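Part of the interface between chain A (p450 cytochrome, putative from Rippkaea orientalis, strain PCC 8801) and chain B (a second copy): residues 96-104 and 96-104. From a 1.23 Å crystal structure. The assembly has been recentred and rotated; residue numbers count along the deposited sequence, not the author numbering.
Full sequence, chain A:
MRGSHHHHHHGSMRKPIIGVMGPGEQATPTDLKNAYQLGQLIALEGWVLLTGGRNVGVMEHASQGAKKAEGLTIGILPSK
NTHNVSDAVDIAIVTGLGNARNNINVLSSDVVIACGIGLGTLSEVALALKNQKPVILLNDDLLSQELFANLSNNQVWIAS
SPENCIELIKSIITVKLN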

# COMPACT_ATOMS: atom_id res chain seq x y z
N GLY A 96 5.83 6.02 2.24
CA GLY A 96 5.73 5.25 3.51
C GLY A 96 5.33 3.81 3.30
O GLY A 96 4.82 3.19 4.26
N LEU A 97 5.58 3.21 2.13
CA LEU A 97 5.12 1.84 1.80
C LEU A 97 6.24 0.79 1.86
O LEU A 97 5.98 -0.36 1.54
CB LEU A 97 4.47 1.82 0.41
CG LEU A 97 3.26 2.72 0.29
CD1 LEU A 97 2.82 2.65 -1.15
CD2 LEU A 97 2.10 2.45 1.18
N GLY A 98 7.46 1.22 2.07
CA GLY A 98 8.58 0.27 1.95
C GLY A 98 8.66 -0.29 0.55
O GLY A 98 8.37 0.45 -0.47
N ASN A 99 8.97 -1.57 0.40
CA ASN A 99 9.17 -2.15 -0.93
C ASN A 99 7.84 -2.33 -1.65
O ASN A 99 7.89 -2.60 -2.88
CB ASN A 99 9.91 -3.47 -0.87
CG ASN A 99 11.33 -3.35 -0.37
OD1 ASN A 99 11.76 -4.15 0.51
ND2 ASN A 99 12.03 -2.36 -0.84
N ALA A 100 6.70 -2.12 -1.02
CA ALA A 100 5.41 -2.09 -1.73
C ALA A 100 5.40 -0.96 -2.78
O ALA A 100 4.60 -1.07 -3.71
CB ALA A 100 4.24 -1.99 -0.83
N ARG A 101 6.24 0.06 -2.63
CA ARG A 101 6.26 1.14 -3.64
C ARG A 101 6.75 0.62 -4.96
O ARG A 101 6.52 1.29 -5.98
CB ARG A 101 7.04 2.37 -3.19
CG ARG A 101 8.57 2.29 -3.17
CD ARG A 101 9.25 2.26 -4.54
NE ARG A 101 10.57 2.84 -4.47
CZ ARG A 101 11.68 2.29 -4.02
NH1 ARG A 101 11.76 0.99 -3.74
NH2 ARG A 101 12.74 3.05 -3.84
N ASN A 102 7.38 -0.54 -5.03
CA ASN A 102 7.88 -1.10 -6.29
C ASN A 102 6.69 -1.21 -7.27
O ASN A 102 6.90 -1.06 -8.49
CB ASN A 102 8.58 -2.43 -6.04
CG ASN A 102 9.87 -2.24 -5.27
OD1 ASN A 102 10.20 -1.14 -4.81
ND2 ASN A 102 10.60 -3.35 -5.14
N ASN A 103 5.50 -1.48 -6.81
CA ASN A 103 4.35 -1.66 -7.69
C ASN A 103 3.97 -0.28 -8.29
O ASN A 103 3.56 -0.23 -9.47
CB ASN A 103 3.14 -2.31 -7.02
CG ASN A 103 2.23 -3.02 -8.04
OD1 ASN A 103 2.71 -3.79 -8.93
ND2 ASN A 103 0.91 -2.80 -7.88
N ILE A 104 4.10 0.79 -7.51
CA ILE A 104 3.80 2.14 -7.98
C ILE A 104 4.83 2.48 -9.06
O ILE A 104 4.45 3.07 -10.11
CB ILE A 104 3.85 3.15 -6.86
CG1 ILE A 104 2.84 2.76 -5.77
CG2 ILE A 104 3.67 4.57 -7.40
CD1 ILE A 104 2.92 3.68 -4.59
N GLY B 96 -7.03 -4.29 -1.10
CA GLY B 96 -7.23 -3.23 -2.12
C GLY B 96 -5.92 -2.70 -2.64
O GLY B 96 -5.91 -1.61 -3.19
N LEU B 97 -4.81 -3.44 -2.55
CA LEU B 97 -3.46 -2.96 -2.92
C LEU B 97 -2.97 -3.51 -4.27
O LEU B 97 -1.84 -3.20 -4.66
CB LEU B 97 -2.44 -3.26 -1.83
CG LEU B 97 -2.80 -2.69 -0.48
CD1 LEU B 97 -1.77 -3.19 0.52
CD2 LEU B 97 -2.83 -1.20 -0.40
N GLY B 98 -3.72 -4.40 -4.87
CA GLY B 98 -3.22 -5.08 -6.07
C GLY B 98 -1.95 -5.84 -5.73
O GLY B 98 -1.83 -6.43 -4.63
N ASN B 99 -1.00 -5.89 -6.64
CA ASN B 99 0.22 -6.66 -6.47
C ASN B 99 1.12 -6.07 -5.39
O ASN B 99 2.10 -6.77 -4.96
CB ASN B 99 0.98 -6.84 -7.77
CG ASN B 99 0.21 -7.63 -8.79
OD1 ASN B 99 0.06 -7.18 -10.00
ND2 ASN B 99 -0.39 -8.68 -8.39
N ALA B 100 0.84 -4.89 -4.87
CA ALA B 100 1.60 -4.37 -3.73
C ALA B 100 1.39 -5.26 -2.49
O ALA B 100 2.24 -5.23 -1.58
CB ALA B 100 1.28 -2.97 -3.41
N ARG B 101 0.31 -6.04 -2.48
CA ARG B 101 0.11 -6.94 -1.31
C ARG B 101 1.20 -7.97 -1.25
O ARG B 101 1.36 -8.65 -0.19
CB ARG B 101 -1.26 -7.59 -1.27
CG ARG B 101 -1.57 -8.70 -2.27
CD ARG B 101 -0.89 -10.02 -2.00
NE ARG B 101 -1.70 -11.11 -2.47
CZ ARG B 101 -1.81 -11.55 -3.70
NH1 ARG B 101 -1.03 -11.12 -4.68
NH2 ARG B 101 -2.72 -12.45 -3.96
N ASN B 102 1.96 -8.22 -2.29
CA ASN B 102 3.01 -9.25 -2.28
C ASN B 102 3.98 -8.94 -1.13
O ASN B 102 4.54 -9.88 -0.52
CB ASN B 102 3.69 -9.29 -3.65
CG ASN B 102 2.76 -9.83 -4.73
OD1 ASN B 102 1.59 -10.06 -4.51
ND2 ASN B 102 3.29 -9.96 -5.97
N ASN B 103 4.21 -7.67 -0.81
CA ASN B 103 5.14 -7.32 0.28
C ASN B 103 4.54 -7.75 1.62
O ASN B 103 5.31 -8.16 2.51
CB ASN B 103 5.52 -5.83 0.24
CG ASN B 103 6.87 -5.59 0.90
OD1 ASN B 103 7.87 -6.33 0.66
ND2 ASN B 103 6.92 -4.55 1.74
N ILE B 104 3.25 -7.65 1.78
CA ILE B 104 2.57 -8.05 3.02
C ILE B 104 2.74 -9.58 3.16
O ILE B 104 3.02 -10.07 4.30
CB ILE B 104 1.10 -7.68 3.03
CG1 ILE B 104 0.95 -6.16 2.87
CG2 ILE B 104 0.43 -8.19 4.27
CD1 ILE B 104 -0.49 -5.70 2.83
O HOH W 1 5.05 -2.85 2.43
O HOH W 2 9.44 -3.13 3.20
O HOH W 3 -1.57 -4.12 -9.29
O HOH W 4 -0.34 -1.34 -6.05

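The two copies meet about an approximate twofold arrangement in which each contact has a counterpart with the chains exchanged. At its centre A:Ala100 faces B:Ala100: the CA atoms of the two residues are 4.9 Å apart and their CB atoms 4.0 Å apart, an apolar contact between methyl groups. Alanine suits this place because its short side chain lets the two backbones come so close; A:Ala100 O lies 3.8 Å from B:Ala100 CB.

A:Asn103 and B:Asn103 flank this centre. The CA-to-CB bond of each points toward the other copy, and chi1 is t in both chains (-156° and -155°), which carries the amide over the partner's 97-100 turn. There A:Asn103 CB packs 4.1 Å from B:Ala100 CB, and B:Asn103 CB 4.2 Å from A:Ala100 CB. No direct hydrogen bond crosses the contact, however. B:Asn103 ND2 is 4.3 Å from A:Leu97 O, and a water fills the gap, accepting from B:Asn103 ND2 at 2.6 Å and donating to A:Leu97 O at 2.8 Å. A second water accepts from both B:Asn103 ND2 and A:Asn99 N, at 3.2 Å each. Equivalent waters serve A:Asn103 ND2. An amide nitrogen, with two hydrogens to give, is well matched to this pair of waters.

The turn that receives the asparagine is held by its own backbone: A:Ala100 N donates to A:Leu97 O at 3.2 Å, so that carbonyl takes both a backbone and a water hydrogen bond. A:Gly98 and B:Gly98 have phi near 60°, a value that favours glycine.

The CA-to-CB bonds of A:Arg101 and B:Arg101 point away from the partner stretch. In its p, p, t conformation A:Arg101 runs outward, and its NH1 donates to A:Asn102 OD1 at 2.8 Å; A:Asn102, with chi1 m, offers its oxygen to the guanidinium. The same bond recurs in chain B.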